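PDB 6KS5: type IV secretion protein Dot from Legionella pneumophila, which acts as a deubiquitinase, regulating the association of polyubiquitin chains with the Legionella phagosome. Local coordinates for residues Y93-S98 with A291-D296; R295-I300 with A315-G320; N28-N33 with I223-M228; A62-E67 with D325-L330. One frame throughout, in Å; residues are numbered along the deposited sequence.

How the contacts relate
From the N terminus, helix 29-40 opens contact 3, helix 61-65 opens contact 4 and the start of helix 95-112 opens contact 1. Helix 222-231 closes contact 3, so its loop crosses those of contacts 1 and 4. Helix 280-296 then closes contact 1, and its last residues, Arg295 and Asp296, also begin contact 2, a short loop shut by 315-320. Finally helix 326-334 returns to helix 61-65 and closes contact 4, with contacts 1 and 2 nested inside. Contact 3 lies near the chain's centre; contacts 1 and 4 tie C-terminal helices to the N-terminal half, contact 2 stays local, and it touches contact 4 through Ala315, Pro326 and Leu330.

Contact 1: Y93-S98 with A291-D296; sequences YLFEKS and AQYKRD
Phe95 and Glu96 reach Tyr293 by different turns of their first torsions. Phe95 has CG anti to the backbone N (chi1 178°), which carries its ring out from the helix toward the Tyr293 ring. Glu96 instead has CG beside its N and then bends at chi2 (79°), curling the carboxylate back toward the same tyrosine, so that two consecutive residues approach one ring from different directions. Phe95 comes over a face of the Tyr293 ring, with its CE1 3.6 Å above the plane and over the centre. The two ring planes are inclined at 32° with centroids 4.4 Å apart, an oblique pairing that is neither a parallel stack nor an edge-to-face one. Glu96 comes in at the rim: OE1 lies in the tyrosine plane and accepts a hydrogen bond from Tyr293 OH. The modelled separation is very short, and at this resolution its exact length should not be pressed. A weak hydrogen bond links Leu312 N to the same hydroxyl, so the phenol oxygen has partners at its outer end while Phe95 packs over one face. Behind Phe95, Ser98 OG donates to Phe95 O at 3.1 Å, within the first turn of the helix that Leu94 precedes at the N-cap position. Ser289, one turn earlier on the tyrosine's helix, also touches Phe95. This is helix-helix packing of a plain kind, in which the N-terminal turn of helix 95-112 is joined to the C-terminal part of helix 280-296 through an aromatic pair with a polar bond at its edge.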
loop_
_atom_site.group_PDB
_atom_site.type_symbol
_atom_site.label_atom_id
_atom_site.label_comp_id
_atom_site.label_asym_id
_atom_site.label_seq_id
_atom_site.Cartn_x
_atom_site.Cartn_y
_atom_site.Cartn_z
ATOM N N TYR A 93 16.862 18.169 -1.799
ATOM C CA TYR A 93 16.530 16.806 -2.198
ATOM C C TYR A 93 15.330 16.299 -1.411
ATOM O O TYR A 93 15.414 16.094 -0.200
ATOM C CB TYR A 93 17.721 15.865 -1.993
ATOM C CG TYR A 93 18.933 16.185 -2.843
ATOM C CD1 TYR A 93 19.820 17.194 -2.477
ATOM C CD2 TYR A 93 19.191 15.478 -4.012
ATOM C CE1 TYR A 93 20.927 17.491 -3.250
ATOM C CE2 TYR A 93 20.299 15.767 -4.792
ATOM C CZ TYR A 93 21.161 16.775 -4.406
ATOM O OH TYR A 93 22.263 17.072 -5.177
ATOM N N LEU A 94 14.207 16.105 -2.102
ATOM C CA LEU A 94 12.995 15.642 -1.441
ATOM C C LEU A 94 12.380 14.469 -2.191
ATOM O O LEU A 94 11.785 13.577 -1.577
ATOM C CB LEU A 94 11.988 16.784 -1.318
ATOM C CG LEU A 94 10.849 16.553 -0.327
ATOM C CD1 LEU A 94 11.382 16.558 1.096
ATOM C CD2 LEU A 94 9.768 17.610 -0.503
ATOM N N PHE A 95 12.526 14.453 -3.517
ATOM C CA PHE A 95 11.960 13.363 -4.305
ATOM C C PHE A 95 12.680 12.049 -4.020
ATOM O O PHE A 95 12.042 10.994 -3.910
ATOM C CB PHE A 95 12.025 13.699 -5.797
ATOM C CG PHE A 95 11.516 12.602 -6.689
ATOM C CD1 PHE A 95 12.365 11.596 -7.134
ATOM C CD2 PHE A 95 10.190 12.577 -7.088
ATOM C CE1 PHE A 95 11.901 10.582 -7.949
ATOM C CE2 PHE A 95 9.720 11.568 -7.907
ATOM C CZ PHE A 95 10.578 10.567 -8.337
ATOM N N GLU A 96 14.009 12.090 -3.913
ATOM C CA GLU A 96 14.767 10.875 -3.640
ATOM C C GLU A 96 14.447 10.309 -2.262
ATOM O O GLU A 96 14.551 9.093 -2.053
ATOM C CB GLU A 96 16.269 11.150 -3.766
ATOM C CG GLU A 96 16.747 11.446 -5.185
ATOM C CD GLU A 96 16.449 12.868 -5.627
ATOM O OE1 GLU A 96 16.483 13.130 -6.850
ATOM O OE2 GLU A 96 16.178 13.723 -4.755
ATOM N N LYS A 97 14.056 11.165 -1.314
ATOM C CA LYS A 97 13.792 10.693 0.040
ATOM C C LYS A 97 12.475 9.929 0.121
ATOM O O LYS A 97 12.386 8.905 0.810
ATOM C CB LYS A 97 13.796 11.873 1.010
ATOM N N SER A 98 11.439 10.411 -0.568
ATOM C CA SER A 98 10.146 9.739 -0.509
ATOM C C SER A 98 10.191 8.378 -1.191
ATOM O O SER A 98 9.542 7.433 -0.730
ATOM C CB SER A 98 9.067 10.614 -1.143
ATOM O OG SER A 98 9.281 10.769 -2.534
ATOM N N ALA A 291 9.384 16.437 -12.873
ATOM C CA ALA A 291 9.423 16.872 -14.263
ATOM C C ALA A 291 10.817 16.710 -14.857
ATOM O O ALA A 291 10.955 16.447 -16.057
ATOM C CB ALA A 291 8.951 18.323 -14.371
ATOM N N GLN A 292 11.860 16.854 -14.038
ATOM C CA GLN A 292 13.200 16.538 -14.513
ATOM C C GLN A 292 13.370 15.038 -14.677
ATOM O O GLN A 292 14.003 14.581 -15.634
ATOM C CB GLN A 292 14.250 17.095 -13.554
ATOM N N TYR A 293 12.795 14.258 -13.757
ATOM C CA TYR A 293 12.906 12.806 -13.819
ATOM C C TYR A 293 12.185 12.230 -15.030
ATOM O O TYR A 293 12.637 11.231 -15.599
ATOM C CB TYR A 293 12.347 12.190 -12.539
ATOM C CG TYR A 293 13.361 11.963 -11.443
ATOM C CD1 TYR A 293 13.583 12.918 -10.462
ATOM C CD2 TYR A 293 14.089 10.781 -11.386
ATOM C CE1 TYR A 293 14.506 12.703 -9.456
ATOM C CE2 TYR A 293 15.012 10.556 -10.384
ATOM C CZ TYR A 293 15.215 11.516 -9.419
ATOM O OH TYR A 293 16.137 11.289 -8.422
ATOM N N LYS A 294 11.071 12.841 -15.440
ATOM C CA LYS A 294 10.283 12.287 -16.537
ATOM C C LYS A 294 11.033 12.383 -17.861
ATOM O O LYS A 294 11.112 11.404 -18.613
ATOM C CB LYS A 294 8.932 12.994 -16.625
ATOM N N ARG A 295 11.592 13.557 -18.170
ATOM C CA ARG A 295 12.335 13.690 -19.419
ATOM C C ARG A 295 13.683 12.987 -19.344
ATOM O O ARG A 295 14.181 12.497 -20.363
ATOM C CB ARG A 295 12.521 15.161 -19.784
ATOM C CG ARG A 295 13.231 15.377 -21.120
ATOM C CD ARG A 295 12.251 15.431 -22.292
ATOM N NE ARG A 295 12.209 14.183 -23.057
ATOM C CZ ARG A 295 11.914 14.112 -24.354
ATOM N NH1 ARG A 295 11.643 15.218 -25.038
ATOM N NH2 ARG A 295 11.894 12.936 -24.971
ATOM N N ASP A 296 14.290 12.929 -18.155
ATOM C CA ASP A 296 15.529 12.175 -18.006
ATOM C C ASP A 296 15.286 10.685 -18.220
ATOM O O ASP A 296 16.127 9.989 -18.799
ATOM C CB ASP A 296 16.146 12.435 -16.630
ATOM C CG ASP A 296 16.729 13.841 -16.499
ATOM O OD1 ASP A 296 17.011 14.480 -17.535
ATOM O OD2 ASP A 296 16.912 14.313 -15.354
#

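Contact 2: R295-I300 with A315-G320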
loop_
_atom_site.group_PDB
_atom_site.type_symbol
_atom_site.label_atom_id
_atom_site.label_comp_id
_atom_site.label_asym_id
_atom_site.label_seq_id
_atom_site.Cartn_x
_atom_site.Cartn_y
_atom_site.Cartn_z
ATOM N N ARG A 295 11.592 13.557 -18.170
ATOM C CA ARG A 295 12.335 13.690 -19.419
ATOM C C ARG A 295 13.683 12.987 -19.344
ATOM O O ARG A 295 14.181 12.497 -20.363
ATOM C CB ARG A 295 12.521 15.161 -19.784
ATOM C CG ARG A 295 13.231 15.377 -21.120
ATOM C CD ARG A 295 12.251 15.431 -22.292
ATOM N NE ARG A 295 12.209 14.183 -23.057
ATOM C CZ ARG A 295 11.914 14.112 -24.354
ATOM N NH1 ARG A 295 11.643 15.218 -25.038
ATOM N NH2 ARG A 295 11.894 12.936 -24.971
ATOM N N ASP A 296 14.290 12.929 -18.155
ATOM C CA ASP A 296 15.529 12.175 -18.006
ATOM C C ASP A 296 15.286 10.685 -18.220
ATOM O O ASP A 296 16.127 9.989 -18.799
ATOM C CB ASP A 296 16.146 12.435 -16.630
ATOM C CG ASP A 296 16.729 13.841 -16.499
ATOM O OD1 ASP A 296 17.011 14.480 -17.535
ATOM O OD2 ASP A 296 16.912 14.313 -15.354
ATOM N N ARG A 297 14.135 10.184 -17.775
ATOM C CA ARG A 297 13.752 8.797 -17.997
ATOM C C ARG A 297 13.289 8.532 -19.429
ATOM O O ARG A 297 13.068 7.374 -19.795
ATOM C CB ARG A 297 12.655 8.406 -16.994
ATOM C CG ARG A 297 12.240 6.933 -17.000
ATOM C CD ARG A 297 11.026 6.669 -16.127
ATOM N NE ARG A 297 11.146 7.327 -14.831
ATOM C CZ ARG A 297 10.118 7.792 -14.131
ATOM N NH1 ARG A 297 8.884 7.681 -14.605
ATOM N NH2 ARG A 297 10.324 8.376 -12.959
ATOM N N SER A 298 13.137 9.565 -20.249
ATOM C CA SER A 298 12.793 9.382 -21.650
ATOM C C SER A 298 13.987 9.558 -22.585
ATOM O O SER A 298 13.889 9.213 -23.771
ATOM C CB SER A 298 11.667 10.342 -22.037
ATOM O OG SER A 298 10.636 10.347 -21.061
ATOM N N GLU A 299 15.114 10.062 -22.075
ATOM C CA GLU A 299 16.385 10.025 -22.782
ATOM C C GLU A 299 17.299 8.944 -22.232
ATOM O O GLU A 299 18.423 8.796 -22.720
ATOM C CB GLU A 299 17.086 11.388 -22.713
ATOM N N ILE A 300 16.841 8.198 -21.218
ATOM C CA ILE A 300 17.620 7.100 -20.650
ATOM C C ILE A 300 17.656 5.924 -21.613
ATOM O O ILE A 300 18.597 5.119 -21.591
ATOM C CB ILE A 300 17.040 6.689 -19.284
ATOM C CG1 ILE A 300 18.019 5.790 -18.540
ATOM C CG2 ILE A 300 15.709 5.954 -19.470
ATOM C CD1 ILE A 300 19.314 6.463 -18.167
ATOM N N ALA A 315 16.522 3.787 -11.633
ATOM C CA ALA A 315 15.807 2.936 -10.690
ATOM C C ALA A 315 14.298 3.028 -10.872
ATOM O O ALA A 315 13.579 2.079 -10.546
ATOM C CB ALA A 315 16.192 3.301 -9.258
ATOM N N THR A 316 13.797 4.148 -11.385
ATOM C CA THR A 316 12.362 4.344 -11.541
ATOM C C THR A 316 11.844 3.923 -12.908
ATOM O O THR A 316 10.652 4.097 -13.179
ATOM C CB THR A 316 11.995 5.810 -11.289
ATOM O OG1 THR A 316 12.512 6.622 -12.350
ATOM C CG2 THR A 316 12.563 6.283 -9.958
ATOM N N CYS A 317 12.696 3.373 -13.771
ATOM C CA CYS A 317 12.246 2.923 -15.077
ATOM C C CYS A 317 11.442 1.631 -14.956
ATOM O O CYS A 317 11.583 0.889 -13.980
ATOM C CB CYS A 317 13.435 2.712 -16.009
ATOM S SG CYS A 317 14.588 4.102 -16.092
ATOM N N PRO A 318 10.579 1.347 -15.931
ATOM C CA PRO A 318 9.894 0.050 -15.959
ATOM C C PRO A 318 10.877 -1.096 -16.157
ATOM O O PRO A 318 12.000 -0.921 -16.633
ATOM C CB PRO A 318 8.939 0.176 -17.152
ATOM C CG PRO A 318 8.767 1.645 -17.346
ATOM C CD PRO A 318 10.080 2.255 -16.977
ATOM N N LYS A 319 10.437 -2.293 -15.784
ATOM C CA LYS A 319 11.300 -3.456 -15.902
ATOM C C LYS A 319 11.476 -3.860 -17.366
ATOM O O LYS A 319 10.654 -3.552 -18.231
ATOM C CB LYS A 319 10.735 -4.627 -15.100
ATOM N N GLY A 320 12.580 -4.554 -17.636
ATOM C CA GLY A 320 12.840 -5.171 -18.923
ATOM C C GLY A 320 13.543 -4.278 -19.929
ATOM O O GLY A 320 14.345 -4.776 -20.733
#
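Arg297 reaches across to Thr316 with its guanidinium, while its aliphatic part lies beside Cys317. Arg297 NH2 donates a weak hydrogen bond to Thr316 OG1 at 2.9 Å, its N-H...O angle only 119°, and Arg297 NE is also 2.9 Å from Thr316 OG1. Thr316 O lies over one face of the guanidinium, 3.7 Å above its plane and offset toward the rim. Closer to the backbone, Arg297 CG meets Cys317 SG at 3.8 Å. Ile300 adds a second apolar touch to that sulfur, its CG2 branch being 4.0 Å from Cys317 SG. The arginine extends through its first two torsions and bends at chi3 (-46°), which turns the guanidinium across the threonine side chain at about a right angle. The contact joins the tail of helix 280-296, where the helix gives way to a loop, to the irregular segment leading to helix 326-334. In the second shell, Thr316 OG1 has its stronger partner in Val313 O, a hydrogen bond that holds the hydroxyl oxygen where the arginine finds it. Val313 also touches the Arg297 side chain, and Leu322 packs on Ile300. A little further back, Asp296 OD2 bonds to Ser310 OG.

Contact 3: N28-N33 with I223-M228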
loop_
_atom_site.group_PDB
_atom_site.type_symbol
_atom_site.label_atom_id
_atom_site.label_comp_id
_atom_site.label_asym_id
_atom_site.label_seq_id
_atom_site.Cartn_x
_atom_site.Cartn_y
_atom_site.Cartn_z
ATOM N N ASN A 28 4.299 2.370 -5.268
ATOM C CA ASN A 28 4.314 2.924 -3.916
ATOM C C ASN A 28 3.744 4.344 -3.886
ATOM O O ASN A 28 4.101 5.151 -3.032
ATOM C CB ASN A 28 5.739 2.874 -3.341
ATOM C CG ASN A 28 6.130 1.476 -2.844
ATOM O OD1 ASN A 28 5.264 0.678 -2.493
ATOM N ND2 ASN A 28 7.435 1.184 -2.808
ATOM N N CYS A 29 2.823 4.639 -4.800
ATOM C CA CYS A 29 2.370 6.008 -5.015
ATOM C C CYS A 29 1.718 6.591 -3.758
ATOM O O CYS A 29 1.923 7.770 -3.446
ATOM C CB CYS A 29 1.398 6.029 -6.192
ATOM S SG CYS A 29 0.545 7.593 -6.446
ATOM N N PHE A 30 0.952 5.778 -3.005
ATOM C CA PHE A 30 0.374 6.267 -1.765
ATOM C C PHE A 30 1.439 6.456 -0.698
ATOM O O PHE A 30 1.393 7.429 0.061
ATOM C CB PHE A 30 -0.677 5.314 -1.259
ATOM C CG PHE A 30 -1.061 5.608 0.163
ATOM C CD1 PHE A 30 -1.925 6.652 0.436
ATOM C CD2 PHE A 30 -0.561 4.870 1.229
ATOM C CE1 PHE A 30 -2.293 6.953 1.704
ATOM C CE2 PHE A 30 -0.921 5.167 2.516
ATOM C CZ PHE A 30 -1.791 6.218 2.757
ATOM N N PHE A 31 2.354 5.494 -0.570
ATOM C CA PHE A 31 3.413 5.642 0.412
ATOM C C PHE A 31 4.283 6.844 0.089
ATOM O O PHE A 31 4.758 7.533 1.000
ATOM C CB PHE A 31 4.241 4.367 0.478
ATOM C CG PHE A 31 3.492 3.194 1.010
ATOM C CD1 PHE A 31 2.901 3.240 2.261
ATOM C CD2 PHE A 31 3.371 2.043 0.254
ATOM C CE1 PHE A 31 2.209 2.147 2.752
ATOM C CE2 PHE A 31 2.681 0.949 0.735
ATOM C CZ PHE A 31 2.101 0.998 1.985
ATOM N N HIS A 32 4.476 7.137 -1.199
ATOM C CA HIS A 32 5.174 8.360 -1.564
ATOM C C HIS A 32 4.394 9.584 -1.098
ATOM O O HIS A 32 4.986 10.545 -0.597
ATOM C CB HIS A 32 5.416 8.401 -3.073
ATOM C CG HIS A 32 6.301 7.305 -3.580
ATOM N ND1 HIS A 32 6.324 6.919 -4.904
ATOM C CD2 HIS A 32 7.191 6.507 -2.942
ATOM C CE1 HIS A 32 7.189 5.931 -5.059
ATOM N NE2 HIS A 32 7.727 5.661 -3.884
ATOM N N ASN A 33 3.062 9.559 -1.238
ATOM C CA ASN A 33 2.224 10.630 -0.697
ATOM C C ASN A 33 2.389 10.749 0.815
ATOM O O ASN A 33 2.563 11.849 1.351
ATOM C CB ASN A 33 0.754 10.381 -1.042
ATOM C CG ASN A 33 0.383 10.849 -2.434
ATOM O OD1 ASN A 33 -0.349 11.823 -2.594
ATOM N ND2 ASN A 33 0.859 10.137 -3.448
ATOM N N ILE A 223 -9.441 0.910 1.153
ATOM C CA ILE A 223 -9.773 -0.013 2.239
ATOM C C ILE A 223 -8.561 -0.238 3.135
ATOM O O ILE A 223 -8.591 0.042 4.340
ATOM C CB ILE A 223 -10.286 -1.349 1.672
ATOM C CG1 ILE A 223 -11.632 -1.165 0.973
ATOM C CG2 ILE A 223 -10.356 -2.414 2.769
ATOM C CD1 ILE A 223 -12.802 -1.270 1.893
ATOM N N GLU A 224 -7.477 -0.758 2.553
ATOM C CA GLU A 224 -6.267 -1.026 3.326
ATOM C C GLU A 224 -5.718 0.248 3.948
ATOM O O GLU A 224 -5.247 0.243 5.091
ATOM C CB GLU A 224 -5.205 -1.678 2.437
ATOM C CG GLU A 224 -5.669 -2.928 1.689
ATOM C CD GLU A 224 -6.244 -2.654 0.306
ATOM O OE1 GLU A 224 -6.660 -3.624 -0.359
ATOM O OE2 GLU A 224 -6.269 -1.486 -0.127
ATOM N N ILE A 225 -5.792 1.359 3.218
ATOM C CA ILE A 225 -5.191 2.602 3.683
ATOM C C ILE A 225 -5.892 3.089 4.946
ATOM O O ILE A 225 -5.243 3.530 5.902
ATOM C CB ILE A 225 -5.228 3.647 2.551
ATOM C CG1 ILE A 225 -4.232 3.273 1.454
ATOM C CG2 ILE A 225 -4.972 5.042 3.092
ATOM C CD1 ILE A 225 -4.414 4.061 0.176
ATOM N N MET A 226 -7.223 2.998 4.983
ATOM C CA MET A 226 -7.949 3.466 6.159
ATOM C C MET A 226 -7.552 2.677 7.405
ATOM O O MET A 226 -7.266 3.270 8.453
ATOM C CB MET A 226 -9.456 3.396 5.912
ATOM C CG MET A 226 -9.999 4.569 5.096
ATOM S SD MET A 226 -9.767 6.176 5.899
ATOM C CE MET A 226 -8.446 6.872 4.913
ATOM N N THR A 227 -7.494 1.340 7.305
ATOM C CA THR A 227 -7.021 0.549 8.441
ATOM C C THR A 227 -5.543 0.793 8.715
ATOM O O THR A 227 -5.096 0.646 9.858
ATOM C CB THR A 227 -7.264 -0.948 8.217
ATOM O OG1 THR A 227 -6.158 -1.519 7.511
ATOM C CG2 THR A 227 -8.548 -1.184 7.429
ATOM N N MET A 228 -4.770 1.166 7.687
ATOM C CA MET A 228 -3.380 1.552 7.912
ATOM C C MET A 228 -3.295 2.888 8.633
ATOM O O MET A 228 -2.480 3.057 9.546
ATOM C CB MET A 228 -2.623 1.626 6.588
ATOM C CG MET A 228 -2.096 0.300 6.095
ATOM S SD MET A 228 -1.149 0.459 4.572
ATOM C CE MET A 228 -0.696 -1.256 4.299
#
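Phe30 and Ile225 meet head-on from their two helices, the isoleucine pressing over one face of the ring. Phe30 has CG anti to the backbone N (chi1 166°), so the ring extends straight out of the helix toward helix 222-231. Ile225 places CG2 anti to its own N and CG1 beside it, then carries CD1 onward in an extended arm (chi2 167°), so that both branches reach the ring. CD1 sits 3.8 Å from the Phe30 centroid and only 18° off the ring normal, a CH-pi contact over the face; CG2 goes to the far end of the ring, near Phe30 CZ at 3.4 Å. Between them the two branches span the phenyl from root to tip. One residue on, Phe31 turns the other way at its first torsion, with CG beside the backbone N, and its ring leans toward Met228. That methionine is extended beyond CG and delivers SD to 4.2 Å from Phe31 CE1, a Met-aromatic contact approached obliquely, the two side chains crossing at about a right angle. On the other flank of the helix, Asn33 ND2 donates to Cys29 O at 2.6 Å, from above the carbonyl plane, and Asn33 N reaches that oxygen from the opposite face. Cys29 opens helix 29-40 and touches His270, an arrangement consistent with the thiol-imidazole pair of papain-like cysteine proteases. The contact lies near the middle of the chain, helix 29-40 against helix 222-231: Leu236 of strand 236-239 touches both Phe30 and Ile225, and helix 95-112 packs on Phe31 through Leu105, Arg106 and Phe109.

Contact 4: A62-E67 with D325-L330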
loop_
_atom_site.group_PDB
_atom_site.type_symbol
_atom_site.label_atom_id
_atom_site.label_comp_id
_atom_site.label_asym_id
_atom_site.label_seq_id
_atom_site.Cartn_x
_atom_site.Cartn_y
_atom_site.Cartn_z
ATOM N N ALA A 62 13.273 -3.659 2.116
ATOM C CA ALA A 62 13.632 -2.826 3.255
ATOM C C ALA A 62 14.917 -3.312 3.905
ATOM O O ALA A 62 15.757 -2.502 4.310
ATOM C CB ALA A 62 12.495 -2.805 4.274
ATOM N N GLU A 63 15.089 -4.628 4.019
ATOM C CA GLU A 63 16.296 -5.143 4.648
ATOM C C GLU A 63 17.525 -4.951 3.769
ATOM O O GLU A 63 18.645 -4.931 4.290
ATOM C CB GLU A 63 16.104 -6.615 5.012
ATOM C CG GLU A 63 15.051 -6.825 6.095
ATOM C CD GLU A 63 14.890 -8.275 6.481
ATOM O OE1 GLU A 63 13.949 -8.589 7.244
ATOM O OE2 GLU A 63 15.710 -9.099 6.026
ATOM N N GLN A 64 17.340 -4.780 2.459
ATOM C CA GLN A 64 18.471 -4.464 1.596
ATOM C C GLN A 64 18.886 -3.004 1.719
ATOM O O GLN A 64 20.071 -2.690 1.575
ATOM C CB GLN A 64 18.135 -4.794 0.141
ATOM C CG GLN A 64 17.983 -6.274 -0.125
ATOM C CD GLN A 64 17.774 -6.579 -1.590
ATOM O OE1 GLN A 64 16.854 -7.311 -1.959
ATOM N NE2 GLN A 64 18.630 -6.019 -2.438
ATOM N N LEU A 65 17.939 -2.105 1.986
ATOM C CA LEU A 65 18.257 -0.693 2.159
ATOM C C LEU A 65 18.756 -0.362 3.559
ATOM O O LEU A 65 19.225 0.761 3.781
ATOM C CB LEU A 65 17.033 0.175 1.841
ATOM C CG LEU A 65 16.551 0.259 0.391
ATOM C CD1 LEU A 65 15.070 0.589 0.345
ATOM C CD2 LEU A 65 17.359 1.282 -0.396
ATOM N N PHE A 66 18.671 -1.300 4.505
ATOM C CA PHE A 66 19.100 -1.021 5.872
ATOM C C PHE A 66 20.603 -0.818 5.983
ATOM O O PHE A 66 21.068 -0.269 6.987
ATOM C CB PHE A 66 18.667 -2.152 6.806
ATOM C CG PHE A 66 17.222 -2.087 7.207
ATOM C CD1 PHE A 66 16.528 -0.887 7.156
ATOM C CD2 PHE A 66 16.557 -3.224 7.634
ATOM C CE1 PHE A 66 15.198 -0.824 7.523
ATOM C CE2 PHE A 66 15.224 -3.168 8.004
ATOM C CZ PHE A 66 14.545 -1.965 7.949
ATOM N N GLU A 67 21.374 -1.252 4.989
ATOM C CA GLU A 67 22.817 -1.066 5.049
ATOM C C GLU A 67 23.260 0.311 4.569
ATOM O O GLU A 67 24.449 0.630 4.673
ATOM C CB GLU A 67 23.523 -2.163 4.245
ATOM C CG GLU A 67 23.385 -2.049 2.737
ATOM C CD GLU A 67 24.368 -2.947 2.008
ATOM O OE1 GLU A 67 25.321 -2.418 1.395
ATOM O OE2 GLU A 67 24.193 -4.186 2.062
ATOM N N ASP A 325 15.871 -5.502 -12.916
ATOM C CA ASP A 325 15.392 -5.101 -11.609
ATOM C C ASP A 325 15.642 -3.685 -11.045
ATOM O O ASP A 325 16.399 -3.414 -10.125
ATOM C CB ASP A 325 15.696 -6.156 -10.575
ATOM C CG ASP A 325 14.536 -6.410 -9.681
ATOM O OD1 ASP A 325 13.977 -5.444 -9.151
ATOM O OD2 ASP A 325 14.163 -7.572 -9.524
ATOM N N PRO A 326 14.888 -2.780 -11.571
ATOM C CA PRO A 326 14.908 -1.380 -11.129
ATOM C C PRO A 326 15.357 -1.207 -9.691
ATOM O O PRO A 326 16.064 -0.240 -9.386
ATOM C CB PRO A 326 13.453 -0.942 -11.334
ATOM C CG PRO A 326 12.986 -1.772 -12.474
ATOM C CD PRO A 326 13.650 -3.111 -12.297
ATOM N N PHE A 327 15.005 -2.129 -8.798
ATOM C CA PHE A 327 15.434 -1.971 -7.416
ATOM C C PHE A 327 16.936 -2.189 -7.274
ATOM O O PHE A 327 17.610 -1.431 -6.567
ATOM C CB PHE A 327 14.666 -2.920 -6.501
ATOM C CG PHE A 327 14.998 -2.743 -5.051
ATOM C CD1 PHE A 327 14.408 -1.731 -4.308
ATOM C CD2 PHE A 327 15.922 -3.568 -4.436
ATOM C CE1 PHE A 327 14.723 -1.558 -2.975
ATOM C CE2 PHE A 327 16.243 -3.398 -3.108
ATOM C CZ PHE A 327 15.642 -2.391 -2.374
ATOM N N ILE A 328 17.486 -3.212 -7.939
ATOM C CA ILE A 328 18.927 -3.423 -7.875
ATOM C C ILE A 328 19.668 -2.315 -8.610
ATOM O O ILE A 328 20.857 -2.086 -8.357
ATOM C CB ILE A 328 19.326 -4.811 -8.419
ATOM C CG1 ILE A 328 19.178 -4.889 -9.940
ATOM C CG2 ILE A 328 18.522 -5.907 -7.732
ATOM C CD1 ILE A 328 20.410 -4.438 -10.706
ATOM N N ALA A 329 18.996 -1.617 -9.526
ATOM C CA ALA A 329 19.559 -0.383 -10.058
ATOM C C ALA A 329 19.553 0.726 -9.016
ATOM O O ALA A 329 20.317 1.689 -9.135
ATOM C CB ALA A 329 18.780 0.062 -11.286
ATOM N N LEU A 330 18.672 0.636 -8.015
ATOM C CA LEU A 330 18.659 1.640 -6.955
ATOM C C LEU A 330 19.798 1.409 -5.975
ATOM O O LEU A 330 20.480 2.359 -5.566
ATOM C CB LEU A 330 17.317 1.638 -6.219
ATOM C CG LEU A 330 17.281 2.453 -4.922
ATOM C CD1 LEU A 330 17.237 3.951 -5.203
ATOM C CD2 LEU A 330 16.101 2.029 -4.075
#
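Gln64 is the first residue of 62-67 to meet the other helix, and it does so at the edge of the Phe327 ring. Its chain runs extended beyond CG and brings NE2 to 3.6 Å from Phe327 CE2, in the ring plane, with the amide turned nearly perpendicular to the phenyl (86°). Asn59 touches the same side chain from the preceding loop. Leu65 follows with more apolar surface: CG lies 3.9 Å from Phe327 CZ, approaching the ring obliquely, and CD1 is 4.0 Å from Phe327 CE1. Its other methyl, CD2, goes on to Leu330 CD2 at 4.0 Å, a methyl-to-methyl touch one helical turn further along. Short helix 61-65 is thereby packed against the beginning of helix 326-334 through leucines and a phenylalanine. Phe327, with CG anti to its backbone N (chi1 -176°), points its ring at helix 61-65 and also forms an edge-to-face pair with Phe103 of helix 95-112. Leu330 touches Phe103 too, so that helix is the shared neighbour, and Ala62 rests on its Leu104.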